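Local coordinates for Glyco_hydro_cc domain-containing protein (Pseudomonas viridiflava, PDB 6UAV) that probably cleaves beta-1,3-glucan chains internally, as an endo-beta-1,3-glucanase of glycoside hydrolase family GH128, subgroup II, at residues Met25-Pro35 / Tyr44-Met55. Residues are numbered along the deposited sequence; the frame is centred on the assembly and turned at random.
Sequences MSWWYNWSPKP and YAGQYNVDFVPM
Trp28 holds CG between its backbone N and carbonyl carbon (chi1 85°), whereas Phe52 swings CG opposite its N (chi1 169°), and the two neighbours on one side of the sheet thereby meet ring to ring. Phe52 CB sits over the indole's six-membered ring, 3.8 Å from the centroid of that Trp28 ring, and the Phe52 edge turns to the Trp28 five-membered ring with the planes 60° apart. At its far end the indole presents its own edge to Tyr44: Trp28 CH2 lies 3.6 Å from Tyr44 CD1, a T-shaped pair. Pro35 covers one face of the Phe52 ring by a CH-pi contact from CG. At the rim of that ring stands the Asn30 amide, its OD1 3.4 Å from Phe52 CZ; Asn30 is held by ND2 donating to Lys34 O and to Asp11. Parallel pairing fixes the backbones: Asp51 N binds Ser26 O, Trp28 N binds Asp51 O and Val53 N binds Trp28 O (3.1 Å). Farther on, Met55 N reaches Ser32 O at 2.9 Å from above the carbonyl plane, and a water accepts from Asn30 N and lies 2.7 Å from Val53 O. Across the sheet from the aromatic cluster, Asp51 forms a salt bridge with Arg222. Strands 27-29 and 51-56, adjacent and joined through helix 44-48, make a beta-alpha-beta unit of the eight-stranded TIM barrel.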
loop_
_atom_site.group_PDB
_atom_site.type_symbol
_atom_site.label_atom_id
_atom_site.label_comp_id
_atom_site.label_asym_id
_atom_site.label_seq_id
_atom_site.Cartn_x
_atom_site.Cartn_y
_atom_site.Cartn_z
ATOM N N MET A 25 10.826 -9.956 4.133
ATOM C CA MET A 25 10.037 -8.714 4.014
ATOM C C MET A 25 11.006 -7.536 4.044
ATOM O O MET A 25 11.789 -7.486 5.031
ATOM C CB MET A 25 9.083 -8.570 5.206
ATOM C CG MET A 25 8.275 -7.309 5.161
ATOM S SD MET A 25 7.300 -6.884 6.682
ATOM C CE MET A 25 8.589 -6.239 7.745
ATOM N N SER A 26 10.938 -6.621 3.075
ATOM C CA SER A 26 11.772 -5.401 3.020
ATOM C C SER A 26 11.076 -4.224 3.695
ATOM O O SER A 26 11.794 -3.351 4.192
ATOM C CB SER A 26 12.140 -5.139 1.615
ATOM O OG SER A 26 13.169 -6.050 1.299
ATOM N N TRP A 27 9.737 -4.163 3.734
ATOM C CA TRP A 27 9.118 -2.921 4.243
ATOM C C TRP A 27 7.721 -3.175 4.778
ATOM O O TRP A 27 7.128 -4.225 4.502
ATOM C CB TRP A 27 9.094 -1.858 3.131
ATOM C CG TRP A 27 8.120 -2.166 2.036
ATOM C CD1 TRP A 27 8.248 -3.124 1.064
ATOM C CD2 TRP A 27 6.799 -1.618 1.870
ATOM N NE1 TRP A 27 7.125 -3.178 0.279
ATOM C CE2 TRP A 27 6.223 -2.251 0.749
ATOM C CE3 TRP A 27 6.075 -0.640 2.537
ATOM C CZ2 TRP A 27 4.979 -1.869 0.265
ATOM C CZ3 TRP A 27 4.852 -0.273 2.050
ATOM C CH2 TRP A 27 4.289 -0.902 0.960
ATOM N N TRP A 28 7.230 -2.220 5.514
ATOM C CA TRP A 28 5.821 -2.250 5.949
ATOM C C TRP A 28 5.280 -0.847 6.058
ATOM O O TRP A 28 6.037 0.119 6.035
ATOM C CB TRP A 28 5.649 -2.991 7.286
ATOM C CG TRP A 28 5.863 -2.199 8.555
ATOM C CD1 TRP A 28 4.873 -1.707 9.350
ATOM C CD2 TRP A 28 7.087 -1.813 9.186
ATOM N NE1 TRP A 28 5.382 -1.092 10.453
ATOM C CE2 TRP A 28 6.749 -1.148 10.388
ATOM C CE3 TRP A 28 8.444 -2.006 8.872
ATOM C CZ2 TRP A 28 7.710 -0.644 11.261
ATOM C CZ3 TRP A 28 9.376 -1.539 9.771
ATOM C CH2 TRP A 28 9.019 -0.827 10.908
ATOM N N TYR A 29 3.969 -0.752 6.261
ATOM C CA TYR A 29 3.366 0.550 6.564
ATOM C C TYR A 29 2.139 0.242 7.382
ATOM O O TYR A 29 1.760 -0.925 7.436
ATOM C CB TYR A 29 3.082 1.333 5.273
ATOM C CG TYR A 29 1.850 0.861 4.552
ATOM C CD1 TYR A 29 1.841 -0.323 3.815
ATOM C CD2 TYR A 29 0.696 1.602 4.613
ATOM C CE1 TYR A 29 0.703 -0.733 3.145
ATOM C CE2 TYR A 29 -0.439 1.200 3.962
ATOM C CZ TYR A 29 -0.447 0.013 3.233
ATOM O OH TYR A 29 -1.571 -0.371 2.570
ATOM N N ASN A 30 1.574 1.261 7.991
ATOM C CA ASN A 30 0.492 1.077 8.987
ATOM C C ASN A 30 -0.602 2.111 8.782
ATOM O O ASN A 30 -1.342 2.326 9.730
ATOM C CB ASN A 30 1.019 1.113 10.423
ATOM C CG ASN A 30 1.512 2.490 10.817
ATOM O OD1 ASN A 30 1.508 3.405 9.975
ATOM N ND2 ASN A 30 1.882 2.633 12.082
ATOM N N TRP A 31 -0.766 2.621 7.574
ATOM C CA TRP A 31 -1.820 3.599 7.225
ATOM C C TRP A 31 -1.661 4.904 8.029
ATOM O O TRP A 31 -2.602 5.648 8.095
ATOM C CB TRP A 31 -3.226 3.022 7.395
ATOM C CG TRP A 31 -3.434 1.820 6.540
ATOM C CD1 TRP A 31 -3.854 1.788 5.245
ATOM C CD2 TRP A 31 -3.282 0.438 6.933
ATOM N NE1 TRP A 31 -3.947 0.504 4.793
ATOM C CE2 TRP A 31 -3.586 -0.353 5.793
ATOM C CE3 TRP A 31 -2.926 -0.191 8.128
ATOM C CZ2 TRP A 31 -3.550 -1.764 5.843
ATOM C CZ3 TRP A 31 -2.920 -1.573 8.182
ATOM C CH2 TRP A 31 -3.192 -2.324 7.047
ATOM N N SER A 32 -0.501 5.173 8.616
ATOM C CA SER A 32 -0.361 6.328 9.538
ATOM C C SER A 32 0.989 6.958 9.331
ATOM O O SER A 32 1.865 6.385 8.662
ATOM C CB SER A 32 -0.555 5.907 10.976
ATOM O OG SER A 32 0.685 5.580 11.494
ATOM N N PRO A 33 1.197 8.193 9.840
ATOM C CA PRO A 33 2.469 8.851 9.544
ATOM C C PRO A 33 3.706 8.343 10.295
ATOM O O PRO A 33 4.819 8.730 9.956
ATOM C CB PRO A 33 2.204 10.294 9.960
ATOM C CG PRO A 33 0.737 10.422 10.169
ATOM C CD PRO A 33 0.220 9.037 10.539
ATOM N N LYS A 34 3.539 7.508 11.326
ATOM C CA LYS A 34 4.677 6.978 12.127
ATOM C C LYS A 34 4.427 5.531 12.490
ATOM O O LYS A 34 3.264 5.103 12.608
ATOM C CB LYS A 34 4.815 7.798 13.394
ATOM C CG LYS A 34 5.486 9.146 13.178
ATOM C CD LYS A 34 5.288 10.059 14.311
ATOM C CE LYS A 34 5.903 11.444 14.091
ATOM N NZ LYS A 34 5.133 12.437 14.864
ATOM N N PRO A 35 5.500 4.776 12.758
ATOM C CA PRO A 35 5.344 3.407 13.209
ATOM C C PRO A 35 4.674 3.343 14.579
ATOM O O PRO A 35 4.579 4.349 15.336
ATOM C CB PRO A 35 6.759 2.859 13.325
ATOM C CG PRO A 35 7.625 3.832 12.620
ATOM C CD PRO A 35 6.912 5.167 12.661
ATOM N N TYR A 44 15.162 -0.638 14.007
ATOM C CA TYR A 44 14.583 -1.707 13.167
ATOM C C TYR A 44 15.304 -1.759 11.832
ATOM O O TYR A 44 15.470 -2.861 11.282
ATOM C CB TYR A 44 13.068 -1.582 13.108
ATOM C CG TYR A 44 12.522 -0.282 12.614
ATOM C CD1 TYR A 44 12.537 0.008 11.267
ATOM C CD2 TYR A 44 12.000 0.675 13.476
ATOM C CE1 TYR A 44 12.097 1.222 10.778
ATOM C CE2 TYR A 44 11.499 1.876 13.001
ATOM C CZ TYR A 44 11.586 2.162 11.653
ATOM O OH TYR A 44 11.151 3.322 11.066
ATOM N N ALA A 45 15.681 -0.630 11.258
ATOM C CA ALA A 45 16.283 -0.609 9.916
ATOM C C ALA A 45 17.642 -1.259 9.995
ATOM O O ALA A 45 17.909 -2.125 9.177
ATOM C CB ALA A 45 16.386 0.812 9.355
ATOM N N GLY A 46 18.443 -0.910 10.987
ATOM C CA GLY A 46 19.794 -1.453 11.155
ATOM C C GLY A 46 19.792 -2.911 11.534
ATOM O O GLY A 46 20.677 -3.605 11.076
ATOM N N GLN A 47 18.903 -3.367 12.394
ATOM C CA GLN A 47 18.965 -4.765 12.929
ATOM C C GLN A 47 18.234 -5.744 12.001
ATOM O O GLN A 47 18.715 -6.826 11.849
ATOM C CB GLN A 47 18.332 -4.864 14.321
ATOM C CG GLN A 47 18.355 -6.296 14.897
ATOM C CD GLN A 47 19.719 -6.919 15.005
ATOM O OE1 GLN A 47 20.774 -6.254 15.027
ATOM N NE2 GLN A 47 19.722 -8.262 15.042
ATOM N N TYR A 48 17.055 -5.398 11.478
ATOM C CA TYR A 48 16.185 -6.318 10.714
ATOM C C TYR A 48 16.283 -6.013 9.212
ATOM O O TYR A 48 15.712 -6.779 8.411
ATOM C CB TYR A 48 14.737 -6.163 11.188
ATOM C CG TYR A 48 14.561 -6.414 12.657
ATOM C CD1 TYR A 48 14.455 -7.689 13.173
ATOM C CD2 TYR A 48 14.404 -5.382 13.542
ATOM C CE1 TYR A 48 14.297 -7.913 14.536
ATOM C CE2 TYR A 48 14.272 -5.565 14.899
ATOM C CZ TYR A 48 14.143 -6.833 15.406
ATOM O OH TYR A 48 13.969 -6.966 16.750
ATOM N N ASN A 49 16.942 -4.921 8.811
ATOM C CA ASN A 49 16.981 -4.523 7.377
ATOM C C ASN A 49 15.551 -4.433 6.842
ATOM O O ASN A 49 15.213 -4.966 5.770
ATOM C CB ASN A 49 17.893 -5.455 6.593
ATOM C CG ASN A 49 18.126 -4.929 5.193
ATOM O OD1 ASN A 49 18.022 -3.710 4.946
ATOM N ND2 ASN A 49 18.470 -5.844 4.296
ATOM N N VAL A 50 14.685 -3.740 7.566
ATOM C CA VAL A 50 13.307 -3.398 7.115
ATOM C C VAL A 50 13.170 -1.882 7.168
ATOM O O VAL A 50 13.895 -1.200 7.947
ATOM C CB VAL A 50 12.214 -4.137 7.921
ATOM C CG1 VAL A 50 12.350 -5.642 7.784
ATOM C CG2 VAL A 50 12.273 -3.749 9.383
ATOM N N ASP A 51 12.347 -1.341 6.276
ATOM C CA ASP A 51 12.018 0.106 6.336
ATOM C C ASP A 51 10.520 0.283 6.532
ATOM O O ASP A 51 9.739 -0.524 6.082
ATOM C CB ASP A 51 12.600 0.892 5.170
ATOM C CG ASP A 51 12.046 0.555 3.815
ATOM O OD1 ASP A 51 12.488 -0.482 3.265
ATOM O OD2 ASP A 51 11.176 1.335 3.319
ATOM N N PHE A 52 10.147 1.332 7.241
ATOM C CA PHE A 52 8.728 1.753 7.419
ATOM C C PHE A 52 8.449 2.904 6.448
ATOM O O PHE A 52 9.284 3.823 6.327
ATOM C CB PHE A 52 8.495 2.269 8.835
ATOM C CG PHE A 52 7.175 2.958 9.065
ATOM C CD1 PHE A 52 6.013 2.219 9.201
ATOM C CD2 PHE A 52 7.091 4.353 9.082
ATOM C CE1 PHE A 52 4.798 2.865 9.409
ATOM C CE2 PHE A 52 5.864 4.966 9.271
ATOM C CZ PHE A 52 4.715 4.225 9.406
ATOM N N VAL A 53 7.290 2.921 5.817
ATOM C CA VAL A 53 6.882 3.990 4.852
ATOM C C VAL A 53 5.680 4.681 5.431
ATOM O O VAL A 53 4.672 4.054 5.712
ATOM C CB VAL A 53 6.574 3.452 3.444
ATOM C CG1 VAL A 53 6.105 4.567 2.481
ATOM C CG2 VAL A 53 7.777 2.721 2.885
ATOM N N PRO A 54 5.812 5.978 5.754
ATOM C CA PRO A 54 4.704 6.700 6.363
ATOM C C PRO A 54 3.560 6.916 5.366
ATOM O O PRO A 54 3.797 6.983 4.170
ATOM C CB PRO A 54 5.219 8.077 6.699
ATOM C CG PRO A 54 6.567 8.161 6.099
ATOM C CD PRO A 54 7.005 6.808 5.558
ATOM N N MET A 55 2.365 7.212 5.898
ATOM C CA MET A 55 1.199 7.456 5.054
ATOM C C MET A 55 0.342 8.591 5.615
ATOM O O MET A 55 0.142 8.689 6.813
ATOM C CB MET A 55 0.316 6.220 4.960
ATOM C CG MET A 55 -0.933 6.465 4.106
ATOM S SD MET A 55 -1.736 4.925 3.619
ATOM C CE MET A 55 -2.484 5.476 2.094
HETATM O O HOH W 1 2.324 4.028 7.084
#